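Local coordinates for protein Rbam17540 (Bacillus amyloliquefaciens, PDB 2YOY) that binds copper and acts as a CBM33-type polysaccharide oxygenase, probably breaking down cellulose by oxidative chain cleavage, at residues Q38-G42 / A59-Q65; G86-W92 / L140-V146; H98-H104 / G158-D164. Residue numbers count along the deposited sequence, not the author numbering.

Contact 1 of 3, residues Q38-G42 / A59-Q65; sequences QSVEG and ANGGSGQ. With EDO (1,2-ethanediol), chain D.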
loop_
_atom_site.group_PDB
_atom_site.type_symbol
_atom_site.label_atom_id
_atom_site.label_comp_id
_atom_site.label_asym_id
_atom_site.label_seq_id
_atom_site.Cartn_x
_atom_site.Cartn_y
_atom_site.Cartn_z
ATOM N N GLN A 38 8.691 3.780 -4.809
ATOM C CA GLN A 38 8.055 3.215 -6.008
ATOM C C GLN A 38 8.276 1.733 -6.253
ATOM O O GLN A 38 7.743 1.196 -7.217
ATOM C CB GLN A 38 8.538 3.999 -7.273
ATOM C CG GLN A 38 9.995 3.737 -7.693
ATOM C CD GLN A 38 11.011 4.650 -7.008
ATOM O OE1 GLN A 38 10.722 5.280 -5.989
ATOM N NE2 GLN A 38 12.227 4.722 -7.578
ATOM N N SER A 39 9.039 1.064 -5.383
ATOM C CA SER A 39 9.516 -0.288 -5.684
ATOM C C SER A 39 8.951 -1.356 -4.779
ATOM O O SER A 39 9.605 -2.346 -4.614
ATOM C CB SER A 39 11.056 -0.318 -5.666
ATOM O OG SER A 39 11.561 0.689 -6.533
ATOM N N VAL A 40 7.729 -1.185 -4.248
ATOM C CA VAL A 40 7.127 -2.262 -3.391
ATOM C C VAL A 40 6.396 -3.305 -4.286
ATOM O O VAL A 40 5.149 -3.393 -4.382
ATOM C CB VAL A 40 6.243 -1.683 -2.286
ATOM C CG1 VAL A 40 5.950 -2.770 -1.232
ATOM C CG2 VAL A 40 6.885 -0.526 -1.593
ATOM N N GLU A 41 7.227 -4.062 -4.981
ATOM C CA GLU A 41 6.820 -4.920 -6.098
ATOM C C GLU A 41 6.913 -6.389 -5.765
ATOM O O GLU A 41 7.962 -6.872 -5.361
ATOM C CB GLU A 41 7.743 -4.646 -7.272
ATOM C CG GLU A 41 7.365 -5.364 -8.550
ATOM C CD GLU A 41 8.287 -5.033 -9.708
ATOM O OE1 GLU A 41 9.323 -4.363 -9.487
ATOM O OE2 GLU A 41 7.960 -5.462 -10.839
ATOM N N GLY A 42 5.813 -7.111 -5.954
ATOM C CA GLY A 42 5.787 -8.546 -5.687
ATOM C C GLY A 42 4.953 -9.259 -6.727
ATOM O O GLY A 42 4.489 -8.649 -7.709
ATOM N N ALA A 59 5.834 -6.372 0.136
ATOM C CA ALA A 59 5.725 -7.191 -1.063
ATOM C C ALA A 59 6.863 -8.223 -1.132
ATOM O O ALA A 59 7.485 -8.445 -2.174
ATOM C CB ALA A 59 5.674 -6.291 -2.322
ATOM N N ASN A 60 7.108 -8.869 0.004
ATOM C CA ASN A 60 8.221 -9.807 0.172
ATOM C C ASN A 60 9.583 -9.208 -0.273
ATOM O O ASN A 60 10.319 -9.784 -1.078
ATOM C CB ASN A 60 7.895 -11.115 -0.543
ATOM C CG ASN A 60 8.588 -12.307 0.092
ATOM O OD1 ASN A 60 9.314 -12.157 1.066
ATOM N ND2 ASN A 60 8.413 -13.480 -0.496
ATOM N N GLY A 61 9.901 -8.040 0.266
ATOM C CA GLY A 61 11.145 -7.339 -0.015
ATOM C C GLY A 61 11.200 -6.700 -1.378
ATOM O O GLY A 61 12.256 -6.519 -1.937
ATOM N N GLY A 62 10.050 -6.430 -1.953
ATOM C CA GLY A 62 10.017 -5.799 -3.250
ATOM C C GLY A 62 10.791 -6.510 -4.363
ATOM O O GLY A 62 11.391 -5.857 -5.204
ATOM N N SER A 63 10.788 -7.836 -4.314
ATOM C CA SER A 63 11.391 -8.683 -5.327
ATOM C C SER A 63 12.881 -8.396 -5.373
ATOM O O SER A 63 13.463 -8.228 -6.450
ATOM C CB SER A 63 10.724 -8.431 -6.682
ATOM O OG SER A 63 9.330 -8.663 -6.568
ATOM N N GLY A 64 13.472 -8.279 -4.182
ATOM C CA GLY A 64 14.876 -7.871 -4.057
ATOM C C GLY A 64 15.217 -6.378 -4.047
ATOM O O GLY A 64 16.368 -6.044 -3.819
ATOM N N GLN A 65 14.253 -5.468 -4.274
ATOM C CA GLN A 65 14.548 -4.046 -4.372
ATOM C C GLN A 65 14.625 -3.286 -3.059
ATOM O O GLN A 65 15.208 -2.252 -3.029
ATOM C CB GLN A 65 13.546 -3.350 -5.311
ATOM C CG GLN A 65 13.649 -3.884 -6.718
ATOM C CD GLN A 65 12.507 -3.454 -7.593
ATOM O OE1 GLN A 65 12.667 -2.600 -8.475
ATOM N NE2 GLN A 65 11.345 -4.027 -7.353
HETATM C C1 EDO D . 6.948 -4.169 -13.668
HETATM O O1 EDO D . 6.558 -5.546 -13.768
HETATM C C2 EDO D . 8.449 -3.954 -13.858
HETATM O O2 EDO D . 9.236 -4.737 -12.957
HETATM O O HOH W 1 14.326 0.079 -7.241
#
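Residues 38-42 run into a short strand, and residues 59-65 form a tight coil beside it. Phi is positive from Ala59 to Gly64, so the turn at 59-62 is left-handed. Glu41 and Gly62 come closest, with CA atoms 4.4 Å apart.

Polar contacts dominate. The Ser63 hydroxyl OG donates to Glu41 O at 2.6 Å. Gln65 NE2 donates to the carboxylate atom Glu41 OE1 at 3.0 Å, and also to Gly62 O at 2.8 Å. One amide group thus ties the coil to itself and to the strand. Glu41 OE2 accepts a bond of 2.6 Å from O2 of an ethanediol, probably from the crystallisation liquor. A water bonds Ser39 OG at 2.9 Å and, weakly, Gln65 OE1.

Backbone packing is close. Gly62 CA makes a CA-H...O contact with Glu41 O at 3.1 Å. A CB on Gly62 would sit 2.7 Å from Ser39 O and clash, so the fit depends on glycine. Apolar contact is small: Val40 CG1 meets Ala59 CB at 3.7 Å.

Gln65 OE1 is hydrogen-bonded to His1 NE2, and His1 binds the copper. The Glu41 side chain lies about 5 Å from the metal at the nearest atoms. Glu41 and Gln65 therefore belong to the second shell of the copper site of this polysaccharide oxygenase.

Contact 2 of 3, residues G86-W92 / L140-V146; sequences GFNTFTW and LTHKIFV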
loop_
_atom_site.group_PDB
_atom_site.type_symbol
_atom_site.label_atom_id
_atom_site.label_comp_id
_atom_site.label_asym_id
_atom_site.label_seq_id
_atom_site.Cartn_x
_atom_site.Cartn_y
_atom_site.Cartn_z
ATOM N N GLY A 86 -16.429 6.779 3.737
ATOM C CA GLY A 86 -17.128 7.206 2.545
ATOM C C GLY A 86 -16.233 7.269 1.351
ATOM O O GLY A 86 -15.132 6.718 1.360
ATOM N N PHE A 87 -16.667 7.984 0.322
ATOM C CA PHE A 87 -15.879 8.107 -0.881
ATOM C C PHE A 87 -14.596 8.896 -0.650
ATOM O O PHE A 87 -14.579 9.931 0.020
ATOM C CB PHE A 87 -16.656 8.733 -2.022
ATOM C CG PHE A 87 -17.584 7.774 -2.736
ATOM C CD1 PHE A 87 -17.081 6.671 -3.445
ATOM C CD2 PHE A 87 -18.953 8.014 -2.758
ATOM C CE1 PHE A 87 -17.943 5.814 -4.141
ATOM C CE2 PHE A 87 -19.807 7.160 -3.447
ATOM C CZ PHE A 87 -19.297 6.085 -4.144
ATOM N N ASN A 88 -13.502 8.353 -1.164
ATOM C CA ASN A 88 -12.193 8.983 -1.028
ATOM C C ASN A 88 -11.506 8.776 -2.304
ATOM O O ASN A 88 -11.868 7.826 -3.026
ATOM C CB ASN A 88 -11.411 8.274 0.088
ATOM C CG ASN A 88 -11.660 8.911 1.440
ATOM O OD1 ASN A 88 -11.061 9.976 1.796
ATOM N ND2 ASN A 88 -12.593 8.312 2.187
ATOM N N THR A 89 -10.511 9.621 -2.612
ATOM C CA THR A 89 -9.712 9.377 -3.805
ATOM C C THR A 89 -8.315 8.869 -3.461
ATOM O O THR A 89 -7.743 9.244 -2.448
ATOM C CB THR A 89 -9.564 10.644 -4.626
ATOM O OG1 THR A 89 -9.002 11.649 -3.775
ATOM C CG2 THR A 89 -10.926 11.094 -5.133
ATOM N N PHE A 90 -7.785 8.036 -4.351
ATOM C CA PHE A 90 -6.463 7.407 -4.183
ATOM C C PHE A 90 -5.712 7.701 -5.465
ATOM O O PHE A 90 -6.086 7.219 -6.530
ATOM C CB PHE A 90 -6.601 5.889 -3.927
ATOM C CG PHE A 90 -7.287 5.600 -2.663
ATOM C CD1 PHE A 90 -8.675 5.677 -2.555
ATOM C CD2 PHE A 90 -6.543 5.302 -1.493
ATOM C CE1 PHE A 90 -9.301 5.467 -1.336
ATOM C CE2 PHE A 90 -7.191 5.096 -0.269
ATOM C CZ PHE A 90 -8.566 5.169 -0.189
ATOM N N THR A 91 -4.678 8.539 -5.353
ATOM C CA THR A 91 -3.870 8.953 -6.495
ATOM C C THR A 91 -2.476 8.365 -6.456
ATOM O O THR A 91 -1.749 8.538 -5.468
ATOM C CB THR A 91 -3.738 10.479 -6.528
ATOM O OG1 THR A 91 -5.050 11.035 -6.691
ATOM C CG2 THR A 91 -2.888 10.897 -7.685
ATOM N N TRP A 92 -2.126 7.669 -7.531
ATOM C CA TRP A 92 -0.795 7.074 -7.709
ATOM C C TRP A 92 0.133 8.047 -8.405
ATOM O O TRP A 92 -0.301 8.811 -9.286
ATOM C CB TRP A 92 -0.904 5.781 -8.525
ATOM C CG TRP A 92 -1.579 4.627 -7.783
ATOM C CD1 TRP A 92 -2.904 4.483 -7.541
ATOM C CD2 TRP A 92 -0.945 3.457 -7.241
ATOM N NE1 TRP A 92 -3.140 3.286 -6.875
ATOM C CE2 TRP A 92 -1.959 2.638 -6.688
ATOM C CE3 TRP A 92 0.371 3.035 -7.150
ATOM C CZ2 TRP A 92 -1.685 1.417 -6.035
ATOM C CZ3 TRP A 92 0.635 1.798 -6.508
ATOM C CH2 TRP A 92 -0.383 1.010 -5.989
ATOM N N LEU A 140 -5.064 7.887 -13.267
ATOM C CA LEU A 140 -4.202 8.195 -12.104
ATOM C C LEU A 140 -4.855 8.065 -10.735
ATOM O O LEU A 140 -4.197 7.652 -9.755
ATOM C CB LEU A 140 -3.663 9.625 -12.214
ATOM C CG LEU A 140 -2.588 9.807 -13.283
ATOM C CD1 LEU A 140 -2.450 11.288 -13.609
ATOM C CD2 LEU A 140 -1.256 9.213 -12.860
ATOM N N THR A 141 -6.131 8.412 -10.671
ATOM C CA THR A 141 -6.855 8.608 -9.400
ATOM C C THR A 141 -8.135 7.789 -9.393
ATOM O O THR A 141 -8.891 7.829 -10.355
ATOM C CB THR A 141 -7.213 10.098 -9.242
ATOM O OG1 THR A 141 -6.017 10.869 -9.141
ATOM C CG2 THR A 141 -8.061 10.365 -7.998
ATOM N N HIS A 142 -8.357 7.012 -8.319
ATOM C CA HIS A 142 -9.480 6.130 -8.197
ATOM C C HIS A 142 -10.391 6.554 -7.056
ATOM O O HIS A 142 -9.913 6.925 -5.989
ATOM C CB HIS A 142 -8.960 4.715 -7.903
ATOM C CG HIS A 142 -7.930 4.278 -8.886
ATOM N ND1 HIS A 142 -6.760 3.671 -8.510
ATOM C CD2 HIS A 142 -7.844 4.466 -10.224
ATOM C CE1 HIS A 142 -6.019 3.446 -9.573
ATOM N NE2 HIS A 142 -6.641 3.939 -10.626
ATOM N N LYS A 143 -11.694 6.435 -7.272
ATOM C CA LYS A 143 -12.709 6.774 -6.248
ATOM C C LYS A 143 -13.191 5.496 -5.664
ATOM O O LYS A 143 -13.785 4.702 -6.352
ATOM C CB LYS A 143 -13.878 7.465 -6.927
ATOM C CG LYS A 143 -14.951 7.986 -5.991
ATOM C CD LYS A 143 -16.034 8.647 -6.830
ATOM C CE LYS A 143 -17.247 9.045 -6.017
ATOM N NZ LYS A 143 -18.390 9.231 -6.935
ATOM N N ILE A 144 -12.864 5.309 -4.393
ATOM C CA ILE A 144 -13.116 4.100 -3.661
ATOM C C ILE A 144 -13.932 4.460 -2.406
ATOM O O ILE A 144 -13.626 5.438 -1.669
ATOM C CB ILE A 144 -11.794 3.473 -3.279
ATOM C CG1 ILE A 144 -10.929 3.105 -4.504
ATOM C CG2 ILE A 144 -11.979 2.222 -2.422
ATOM C CD1 ILE A 144 -11.456 1.993 -5.393
ATOM N N PHE A 145 -14.934 3.626 -2.135
ATOM C CA PHE A 145 -15.744 3.813 -0.955
ATOM C C PHE A 145 -15.112 3.144 0.256
ATOM O O PHE A 145 -14.930 1.960 0.278
ATOM C CB PHE A 145 -17.173 3.322 -1.201
ATOM C CG PHE A 145 -18.142 3.816 -0.153
ATOM C CD1 PHE A 145 -18.756 5.024 -0.268
ATOM C CD2 PHE A 145 -18.403 3.029 0.964
ATOM C CE1 PHE A 145 -19.647 5.465 0.723
ATOM C CE2 PHE A 145 -19.317 3.451 1.957
ATOM C CZ PHE A 145 -19.947 4.656 1.804
ATOM N N VAL A 146 -14.708 3.917 1.257
ATOM C CA VAL A 146 -14.083 3.331 2.422
ATOM C C VAL A 146 -15.254 3.049 3.422
ATOM O O VAL A 146 -16.041 3.953 3.716
ATOM C CB VAL A 146 -13.129 4.337 3.082
ATOM C CG1 VAL A 146 -12.640 3.867 4.459
ATOM C CG2 VAL A 146 -11.990 4.787 2.148
#
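Strands 86-92 and 141-146 pair antiparallel, their axes 4.4 Å apart at closest approach. Three hydrogen-bonded pairs satisfy the facing backbone groups in both directions. Gly86 N donates to Val146 O (2.9 Å) and Val146 N to Gly86 O (2.8 Å). Asn88 N to Ile144 O and Ile144 N to Asn88 O are both 3.0 Å. Phe90 N to His142 O and His142 N to Phe90 O are both 2.9 Å. Trp92 N adds a bond to Leu140 O at 3.0 Å. The backbone of Thr91 turns the other way and bonds Lys5 and Glu6 of strand 2-6.

Side chains find partners too. The hydroxyls Thr91 OG1 and Thr141 OG1 share a hydrogen bond of 2.6 Å. Asn88 ND2 donates to Gly86 O (3.1 Å), and its stronger partner is the carbonyl of Arg84. Trp92 NE1 and His142 ND1 both bond the Tyr105 hydroxyl.

The more exposed face carries Phe87, Thr89, Lys143 and Phe145. Lys143 NZ makes a cation-pi contact 4.2 Å from the Phe87 ring centre. On the opposite ring face, the edge of Phe145 meets Phe87 in a T-shaped pair. Phe90, His142, Ile144 and Val146 point to the inner face. There Phe90 CE1 packs on Ile144 CB at 3.7 Å.

Strands 2-6, 86-94 and 141-146 make a three-stranded antiparallel sheet. It is one layer of the immunoglobulin-like beta sandwich of these oxygenases, with its inner face against the second sheet.

Contact 3 of 3, residues H98-H104 / G158-D164; sequences HATSKWH and GVWDVAD. With CU1 (copper (I) ion), chain C; EDO (1,2-ethanediol), chain E.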
loop_
_atom_site.group_PDB
_atom_site.type_symbol
_atom_site.label_atom_id
_atom_site.label_comp_id
_atom_site.label_asym_id
_atom_site.label_seq_id
_atom_site.Cartn_x
_atom_site.Cartn_y
_atom_site.Cartn_z
ATOM N N HIS A 98 3.399 1.332 -16.190
ATOM C CA HIS A 98 3.270 0.158 -17.021
ATOM C C HIS A 98 1.831 -0.098 -17.431
ATOM O O HIS A 98 0.889 0.372 -16.781
ATOM C CB HIS A 98 3.713 -1.091 -16.271
ATOM C CG HIS A 98 5.082 -1.001 -15.694
ATOM N ND1 HIS A 98 6.207 -0.850 -16.476
ATOM C CD2 HIS A 98 5.514 -1.033 -14.407
ATOM C CE1 HIS A 98 7.276 -0.805 -15.701
ATOM N NE2 HIS A 98 6.884 -0.932 -14.441
ATOM N N ALA A 99 1.685 -0.885 -18.499
ATOM C CA ALA A 99 0.405 -1.401 -18.930
ATOM C C ALA A 99 -0.273 -2.077 -17.758
ATOM O O ALA A 99 0.367 -2.855 -17.057
ATOM C CB ALA A 99 0.590 -2.412 -20.054
ATOM N N THR A 100 -1.558 -1.797 -17.570
ATOM C CA THR A 100 -2.259 -2.153 -16.325
ATOM C C THR A 100 -3.504 -2.963 -16.578
ATOM O O THR A 100 -4.313 -2.620 -17.440
ATOM C CB THR A 100 -2.609 -0.858 -15.554
ATOM O OG1 THR A 100 -1.395 -0.167 -15.243
ATOM C CG2 THR A 100 -3.431 -1.149 -14.274
ATOM N N SER A 101 -3.693 -4.037 -15.792
ATOM C CA SER A 101 -4.894 -4.846 -15.865
ATOM C C SER A 101 -5.954 -4.406 -14.856
ATOM O O SER A 101 -7.131 -4.370 -15.174
ATOM C CB SER A 101 -4.582 -6.328 -15.704
ATOM O OG SER A 101 -3.881 -6.549 -14.519
ATOM N N LYS A 102 -5.540 -4.082 -13.636
ATOM C CA LYS A 102 -6.503 -3.593 -12.632
ATOM C C LYS A 102 -5.791 -3.025 -11.429
ATOM O O LYS A 102 -4.608 -3.278 -11.199
ATOM C CB LYS A 102 -7.479 -4.686 -12.158
ATOM C CG LYS A 102 -6.861 -5.782 -11.310
ATOM C CD LYS A 102 -7.908 -6.767 -10.819
ATOM C CE LYS A 102 -7.308 -7.755 -9.861
ATOM N NZ LYS A 102 -8.314 -8.712 -9.340
ATOM N N TRP A 103 -6.533 -2.239 -10.661
ATOM C CA TRP A 103 -6.179 -1.932 -9.308
ATOM C C TRP A 103 -7.280 -2.430 -8.381
ATOM O O TRP A 103 -8.448 -2.588 -8.764
ATOM C CB TRP A 103 -6.012 -0.440 -9.070
ATOM C CG TRP A 103 -5.010 0.304 -9.888
ATOM C CD1 TRP A 103 -3.772 0.747 -9.467
ATOM C CD2 TRP A 103 -5.195 0.858 -11.210
ATOM N NE1 TRP A 103 -3.183 1.512 -10.446
ATOM C CE2 TRP A 103 -4.023 1.592 -11.524
ATOM C CE3 TRP A 103 -6.236 0.823 -12.130
ATOM C CZ2 TRP A 103 -3.872 2.298 -12.751
ATOM C CZ3 TRP A 103 -6.071 1.504 -13.368
ATOM C CH2 TRP A 103 -4.901 2.208 -13.653
ATOM N N HIS A 104 -6.872 -2.783 -7.183
ATOM C CA HIS A 104 -7.796 -3.340 -6.174
ATOM C C HIS A 104 -7.409 -2.899 -4.778
ATOM O O HIS A 104 -6.219 -2.810 -4.431
ATOM C CB HIS A 104 -8.002 -4.869 -6.340
ATOM C CG HIS A 104 -6.754 -5.658 -6.617
ATOM N ND1 HIS A 104 -6.464 -6.819 -5.933
ATOM C CD2 HIS A 104 -5.754 -5.499 -7.527
ATOM C CE1 HIS A 104 -5.314 -7.310 -6.366
ATOM N NE2 HIS A 104 -4.881 -6.542 -7.353
ATOM N N GLY A 158 -3.715 -0.693 -1.163
ATOM C CA GLY A 158 -3.863 -0.656 -2.589
ATOM C C GLY A 158 -2.937 -1.522 -3.391
ATOM O O GLY A 158 -1.739 -1.535 -3.135
ATOM N N VAL A 159 -3.504 -2.241 -4.359
ATOM C CA VAL A 159 -2.743 -3.136 -5.201
ATOM C C VAL A 159 -2.874 -2.742 -6.692
ATOM O O VAL A 159 -3.968 -2.566 -7.199
ATOM C CB VAL A 159 -3.163 -4.589 -4.971
ATOM C CG1 VAL A 159 -2.220 -5.533 -5.724
ATOM C CG2 VAL A 159 -3.157 -4.974 -3.478
ATOM N N TRP A 160 -1.742 -2.647 -7.385
ATOM C CA TRP A 160 -1.687 -2.299 -8.768
ATOM C C TRP A 160 -1.128 -3.521 -9.520
ATOM O O TRP A 160 0.031 -3.892 -9.314
ATOM C CB TRP A 160 -0.797 -1.076 -8.931
ATOM C CG TRP A 160 -0.378 -0.758 -10.363
ATOM C CD1 TRP A 160 -1.110 -0.973 -11.482
ATOM C CD2 TRP A 160 0.877 -0.199 -10.796
ATOM N NE1 TRP A 160 -0.408 -0.570 -12.576
ATOM C CE2 TRP A 160 0.816 -0.098 -12.189
ATOM C CE3 TRP A 160 2.034 0.228 -10.132
ATOM C CZ2 TRP A 160 1.881 0.404 -12.957
ATOM C CZ3 TRP A 160 3.095 0.721 -10.874
ATOM C CH2 TRP A 160 2.994 0.822 -12.293
ATOM N N ASP A 161 -1.958 -4.143 -10.349
ATOM C CA ASP A 161 -1.534 -5.292 -11.172
ATOM C C ASP A 161 -1.038 -4.842 -12.537
ATOM O O ASP A 161 -1.764 -4.155 -13.263
ATOM C CB ASP A 161 -2.715 -6.237 -11.420
ATOM C CG ASP A 161 -3.074 -7.084 -10.216
ATOM O OD1 ASP A 161 -2.564 -6.840 -9.075
ATOM O OD2 ASP A 161 -3.962 -7.983 -10.403
ATOM N N VAL A 162 0.159 -5.289 -12.902
ATOM C CA VAL A 162 0.752 -4.995 -14.234
ATOM C C VAL A 162 0.225 -6.031 -15.231
ATOM O O VAL A 162 0.171 -7.248 -14.955
ATOM C CB VAL A 162 2.301 -5.013 -14.156
ATOM C CG1 VAL A 162 2.922 -4.775 -15.533
ATOM C CG2 VAL A 162 2.795 -3.983 -13.166
ATOM N N ALA A 163 -0.237 -5.532 -16.365
ATOM C CA ALA A 163 -0.936 -6.374 -17.366
ATOM C C ALA A 163 -0.017 -7.434 -18.006
ATOM O O ALA A 163 -0.428 -8.580 -18.277
ATOM C CB ALA A 163 -1.454 -5.474 -18.451
ATOM N N ASP A 164 1.218 -7.039 -18.260
ATOM C CA ASP A 164 2.101 -7.830 -19.170
ATOM C C ASP A 164 3.276 -8.480 -18.459
ATOM O O ASP A 164 4.227 -8.915 -19.093
ATOM C CB ASP A 164 2.583 -6.962 -20.362
ATOM C CG ASP A 164 3.475 -5.822 -19.944
ATOM O OD1 ASP A 164 3.362 -5.310 -18.802
ATOM O OD2 ASP A 164 4.325 -5.401 -20.771
HETATM CU CU CU1 C . 7.901 -0.612 -12.795
HETATM C C1 EDO E . 7.208 -4.638 -18.655
HETATM O O1 EDO E . 6.748 -4.612 -20.006
HETATM C C2 EDO E . 6.167 -3.999 -17.745
HETATM O O2 EDO E . 5.029 -3.489 -18.458
#
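Trp160, His104 and Asp161 have the most surface covered where residues 98-104 meet strand 158-162. The strand part, 102-104, runs antiparallel to it.

The Trp160 side chain lies between Trp103 of the partner strand and His98 of the metal site, touching both. Its NE1 donates to Thr100 OG1 at 2.9 Å, and Thr100 OG1 donates on to His98 O at 2.8 Å. The indole is thus linked through Thr100 to the backbone of His98. The rings of Trp160 and His98 are nearly parallel but slid apart; Trp160 CH2 and His98 CD2 are 3.8 Å apart. The Trp103 and Trp160 rings are also near parallel but barely overlap, with Trp103 CD1 3.5 Å from Trp160 CB. Trp103 NE1 bonds the Tyr94 hydroxyl.

His104 is held on both nitrogens. NE2 donates to Asp161 OD1 at 2.9 Å with an almost straight bond, and ND1 bonds the Tyr106 hydroxyl. Val159 CB packs over the ring, 3.7 Å from its centre. His104 N donates to Val159 O at 2.9 Å and Val159 N to His104 O at 2.8 Å.

Asp161 also works through its backbone. Its N donates to Lys102 O at 2.9 Å, and its O accepts from Ser101 N at 3.2 Å. Ser101 is where the chain turns a corner. Before this corner, Ala99 O accepts from Ala163 N at 2.8 Å.

His98 NE2 binds the copper ion at 2.0 Å, and His1 completes the protein ligands. This is the histidine brace of lytic polysaccharide monooxygenases, carried at the end of the beta sandwich.

In the fold
Contact 1 is mostly buried, while contacts 2 and 3 are buried only in part. Contacts 1 and 3 reach the same mixed sheet and flank the copper from different sides: contact 3 supplies a ligand, contact 1 second-shell polar groups. Contact 2 lies in the other sheet, on the opposite side of the chain's centre from contact 1. Its outer face bears a lysine, two phenylalanines and threonines. Contacts 2 and 3 meet in the sandwich core, where His142 CE1 lies 3.2 Å from Trp103 CD2 and Trp92 CH2 3.6 Å from Trp160 CB. Regular strand pairing dominates contact 2. Contact 3 adds aromatic rings and a histidine-carboxylate bond to its pairing. Side-chain hydrogen bonds, to backbone and to carboxylate, mark contact 1.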